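Local coordinates for VP5 (Halorubrum pleomorphic virus 6, PDB 6QGL), which is an envelope protein of a haloarchaeal pleomorphic virus and probably drives fusion of the viral membrane with that of the host cell, at residues 12-17 with 309-314; 360-365 with 373-378. All coordinates share one frame; numbering follows the deposited sequence.

Contact 1. Residues 12-17 with 309-314; sequences AAISAV and ITIQDT
Ile14 and Ile311 meet in the tight part of this contact, their side chains crossing at about a right angle. CG2 of Ile14, anti to its own backbone N, rests on CD1 of Ile311 at 3.6 Å. Both residues keep CG1 anti to the carbonyl carbon, and these branches also approach, CG1 of Ile14 lying 4.0 Å from CG1 of Ile311. Leu318 and Leu441, from strands 317-324 and 438-443 of the same sheet as Ile311, also touch Ile14. Strand 305-311 belongs to a six-stranded antiparallel sheet and runs into a hairpin whose return strand is 317-324; residues 312-314 coil through the turn without forming a helix. Although 12-17 falls in a range predicted to be a transmembrane helix, here it is irregular, and Val17 bonds through its backbone to Gln442. Thr314, at the turn, belongs to the close-fitting part: with chi1 -52° its OG1, beside the backbone N, donates to Ala13 O at 2.7 Å, though that oxygen is less surely placed. CG2 of Thr314 lies 4.2 Å from CB of buried Ala13. The loose side is at Ala12, which is exposed and points its CB away from 309-314.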
# COMPACT_ATOMS: atom_id res chain seq x y z
N ALA A 12 4.31 -3.79 13.07
CA ALA A 12 4.49 -4.88 14.05
C ALA A 12 3.31 -4.97 15.03
O ALA A 12 2.90 -6.06 15.43
CB ALA A 12 5.80 -4.68 14.80
N ALA A 13 2.72 -3.80 15.36
CA ALA A 13 1.58 -3.67 16.25
C ALA A 13 0.27 -4.10 15.62
O ALA A 13 -0.62 -4.51 16.33
CB ALA A 13 1.45 -2.23 16.74
N ILE A 14 0.09 -3.94 14.32
CA ILE A 14 -1.17 -4.35 13.69
C ILE A 14 -0.83 -5.16 12.44
O ILE A 14 -0.04 -4.68 11.61
CB ILE A 14 -2.14 -3.16 13.38
CG1 ILE A 14 -2.28 -2.21 14.58
CG2 ILE A 14 -3.52 -3.65 12.93
CD1 ILE A 14 -2.73 -0.88 14.20
N SER A 15 -1.39 -6.38 12.29
CA SER A 15 -1.16 -7.25 11.14
C SER A 15 -1.49 -6.52 9.82
O SER A 15 -0.97 -6.90 8.76
CB SER A 15 -1.97 -8.53 11.28
OG SER A 15 -1.56 -9.26 12.43
N ALA A 16 -2.31 -5.46 9.91
CA ALA A 16 -2.73 -4.58 8.83
C ALA A 16 -1.57 -3.93 8.09
O ALA A 16 -0.66 -3.39 8.73
CB ALA A 16 -3.65 -3.50 9.36
N VAL A 17 -1.62 -3.99 6.74
CA VAL A 17 -0.65 -3.40 5.81
C VAL A 17 -0.76 -1.88 5.94
O VAL A 17 -1.80 -1.31 5.64
CB VAL A 17 -0.89 -3.89 4.34
CG1 VAL A 17 0.01 -3.16 3.35
CG2 VAL A 17 -0.71 -5.40 4.22
N ILE A 309 -11.17 0.44 17.82
CA ILE A 309 -10.82 -0.94 17.48
C ILE A 309 -9.76 -1.47 18.41
O ILE A 309 -8.96 -0.70 18.92
CB ILE A 309 -10.35 -0.97 15.98
CG1 ILE A 309 -11.44 -0.44 15.03
CG2 ILE A 309 -9.81 -2.33 15.51
CD1 ILE A 309 -12.77 -1.08 15.12
N THR A 310 -9.74 -2.80 18.63
CA THR A 310 -8.70 -3.46 19.41
C THR A 310 -8.31 -4.78 18.70
O THR A 310 -9.17 -5.60 18.37
CB THR A 310 -9.02 -3.58 20.91
OG1 THR A 310 -7.84 -3.98 21.59
CG2 THR A 310 -10.13 -4.56 21.24
N ILE A 311 -7.00 -4.93 18.44
CA ILE A 311 -6.39 -6.07 17.76
C ILE A 311 -6.22 -7.21 18.76
O ILE A 311 -5.57 -7.03 19.78
CB ILE A 311 -5.06 -5.64 17.07
CG1 ILE A 311 -5.18 -4.28 16.29
CG2 ILE A 311 -4.48 -6.76 16.18
CD1 ILE A 311 -6.33 -4.11 15.19
N GLN A 312 -6.81 -8.37 18.46
CA GLN A 312 -6.79 -9.54 19.34
C GLN A 312 -5.39 -10.04 19.71
O GLN A 312 -5.11 -10.19 20.90
CB GLN A 312 -7.63 -10.68 18.75
CG GLN A 312 -9.12 -10.37 18.65
CD GLN A 312 -9.92 -11.53 18.12
OE1 GLN A 312 -9.41 -12.64 17.90
NE2 GLN A 312 -11.21 -11.30 17.91
N ASP A 313 -4.53 -10.31 18.72
CA ASP A 313 -3.18 -10.82 18.94
C ASP A 313 -2.24 -9.83 19.65
O ASP A 313 -1.53 -10.24 20.57
CB ASP A 313 -2.55 -11.28 17.62
CG ASP A 313 -3.16 -12.53 17.02
OD1 ASP A 313 -3.87 -13.25 17.76
OD2 ASP A 313 -2.92 -12.79 15.82
N THR A 314 -2.26 -8.56 19.22
CA THR A 314 -1.42 -7.47 19.73
C THR A 314 -1.88 -6.88 21.06
O THR A 314 -1.04 -6.62 21.92
CB THR A 314 -1.32 -6.37 18.67
OG1 THR A 314 -0.89 -6.94 17.43
CG2 THR A 314 -0.39 -5.23 19.09

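Contact 2. Residues 360-365 with 373-378; sequences WDAINS and TITSEP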
# COMPACT_ATOMS: atom_id res chain seq x y z
N TRP A 360 1.43 -4.50 27.56
CA TRP A 360 2.61 -5.30 27.27
C TRP A 360 2.81 -6.33 28.38
O TRP A 360 3.49 -6.06 29.38
CB TRP A 360 3.85 -4.41 27.08
CG TRP A 360 5.04 -5.16 26.59
CD1 TRP A 360 6.03 -5.72 27.34
CD2 TRP A 360 5.32 -5.52 25.23
NE1 TRP A 360 6.93 -6.38 26.54
CE2 TRP A 360 6.52 -6.27 25.23
CE3 TRP A 360 4.69 -5.27 24.00
CZ2 TRP A 360 7.10 -6.76 24.06
CZ3 TRP A 360 5.26 -5.77 22.84
CH2 TRP A 360 6.45 -6.50 22.88
N ASP A 361 2.19 -7.51 28.23
CA ASP A 361 2.24 -8.60 29.20
C ASP A 361 3.49 -9.49 29.09
O ASP A 361 3.80 -10.22 30.03
CB ASP A 361 0.95 -9.45 29.15
CG ASP A 361 -0.35 -8.68 29.33
OD1 ASP A 361 -0.36 -7.68 30.08
OD2 ASP A 361 -1.37 -9.10 28.74
N ALA A 362 4.20 -9.42 27.94
CA ALA A 362 5.41 -10.21 27.67
C ALA A 362 6.67 -9.54 28.28
O ALA A 362 7.57 -9.13 27.55
CB ALA A 362 5.57 -10.43 26.17
N ILE A 363 6.71 -9.45 29.62
CA ILE A 363 7.79 -8.82 30.38
C ILE A 363 8.14 -9.63 31.65
O ILE A 363 7.25 -10.14 32.32
CB ILE A 363 7.43 -7.32 30.68
CG1 ILE A 363 8.64 -6.54 31.25
CG2 ILE A 363 6.18 -7.17 31.57
CD1 ILE A 363 8.55 -5.04 31.11
N ASN A 364 9.45 -9.74 31.95
CA ASN A 364 9.94 -10.43 33.15
C ASN A 364 9.70 -9.55 34.37
O ASN A 364 9.82 -8.33 34.27
CB ASN A 364 11.43 -10.75 33.03
CG ASN A 364 11.76 -11.94 32.16
OD1 ASN A 364 10.89 -12.57 31.53
ND2 ASN A 364 13.04 -12.28 32.10
N SER A 365 9.36 -10.18 35.51
CA SER A 365 9.08 -9.48 36.76
C SER A 365 10.31 -8.79 37.35
O SER A 365 10.24 -7.62 37.69
CB SER A 365 8.47 -10.44 37.79
OG SER A 365 8.04 -9.76 38.95
N THR A 373 13.87 -7.01 31.24
CA THR A 373 13.83 -7.98 30.15
C THR A 373 12.40 -8.25 29.68
O THR A 373 11.51 -8.44 30.50
CB THR A 373 14.60 -9.27 30.53
OG1 THR A 373 15.82 -8.94 31.18
CG2 THR A 373 14.90 -10.15 29.32
N ILE A 374 12.20 -8.26 28.35
CA ILE A 374 10.92 -8.54 27.69
C ILE A 374 11.04 -9.85 26.89
O ILE A 374 12.13 -10.18 26.43
CB ILE A 374 10.41 -7.33 26.85
CG1 ILE A 374 11.41 -6.94 25.73
CG2 ILE A 374 10.09 -6.14 27.77
CD1 ILE A 374 10.88 -6.00 24.65
N THR A 375 9.94 -10.62 26.78
CA THR A 375 9.95 -11.94 26.11
C THR A 375 9.39 -11.93 24.67
O THR A 375 9.14 -12.99 24.10
CB THR A 375 9.25 -13.00 26.99
OG1 THR A 375 7.87 -12.67 27.12
CG2 THR A 375 9.89 -13.15 28.36
N SER A 376 9.21 -10.73 24.08
CA SER A 376 8.72 -10.55 22.71
C SER A 376 9.39 -9.35 22.05
O SER A 376 9.91 -8.49 22.76
CB SER A 376 7.20 -10.40 22.69
OG SER A 376 6.56 -11.66 22.82
N GLU A 377 9.40 -9.31 20.70
CA GLU A 377 10.03 -8.22 19.95
C GLU A 377 9.26 -6.89 20.12
O GLU A 377 8.05 -6.86 19.88
CB GLU A 377 10.19 -8.59 18.46
CG GLU A 377 11.01 -7.60 17.64
CD GLU A 377 11.91 -8.17 16.56
OE1 GLU A 377 11.45 -9.05 15.80
OE2 GLU A 377 13.07 -7.72 16.47
N PRO A 378 9.96 -5.80 20.53
CA PRO A 378 9.27 -4.51 20.67
C PRO A 378 8.86 -3.96 19.30
O PRO A 378 9.59 -4.14 18.32
CB PRO A 378 10.32 -3.62 21.35
CG PRO A 378 11.62 -4.21 20.97
CD PRO A 378 11.40 -5.68 20.86
O HOH W 1 12.21 -7.15 33.65
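Thr373 O is gripped by one well-formed bond: Asn364 N donates to it at 2.8 Å, with 168° at the hydrogen and nearly along the C=O axis. The next bond, Thr375 N to Ala362 O at 2.9 Å, reaches its oxygen from above the carbonyl plane. Between them Ile363 and Ile374 face each other as a non-hydrogen-bonded antiparallel pair, a single beta bridge, and CG1 of Ile363 touches CG2 of Ile374. Segment 360-365 connects strands 357-359 and 366-367, both paired with 422-431, while 373-378 carries the end of strand 371-374, paired with 409-412. A water accepts from Thr373 N at 2.9 Å and donates to Asn364 O at 2.7 Å. An inverse gamma turn centred on Ala362 leads into the bridge. The indole of Trp360, CG anti to the backbone N (chi1 -172°), reaches 373-378 with its NE1-CZ2-CH2 side and crosses Ile374 at about a right angle, CZ2 of Trp360 lying 3.9 Å from CD1 of Ile374. Ala362 CB sits over the rim of one ring face; Ser376 O lies in the ring plane. Tyr379 adds an edge-to-face ring. Two direct peptide bonds and one water thus fix the backbone register, with apolar packing alongside.

Overall arrangement
From the N terminus, contact 1 closes first and over a very long span: residues 309-314, at the end of strand 305-311, return to 12-17 after nearly 300 residues that include the long helices 43-66, 73-92, 97-140 and 229-257 and the four-stranded sheet. Contact 2 follows in series, neither enclosed by contact 1 nor crossing it, and closes a short loop holding strand 366-367 and the start of strand 371-374. Contact 1 ties the N-terminal segment to the six-stranded sheet; contact 2 brings the sheet containing strand 422-431 beside the small sheet of 371-374. Their centres lie about 17 Å apart and the contacts do not touch, the nearest atoms being about 5 Å apart, but Tyr379 packs on Ala12, Thr314 and Trp360, linking both.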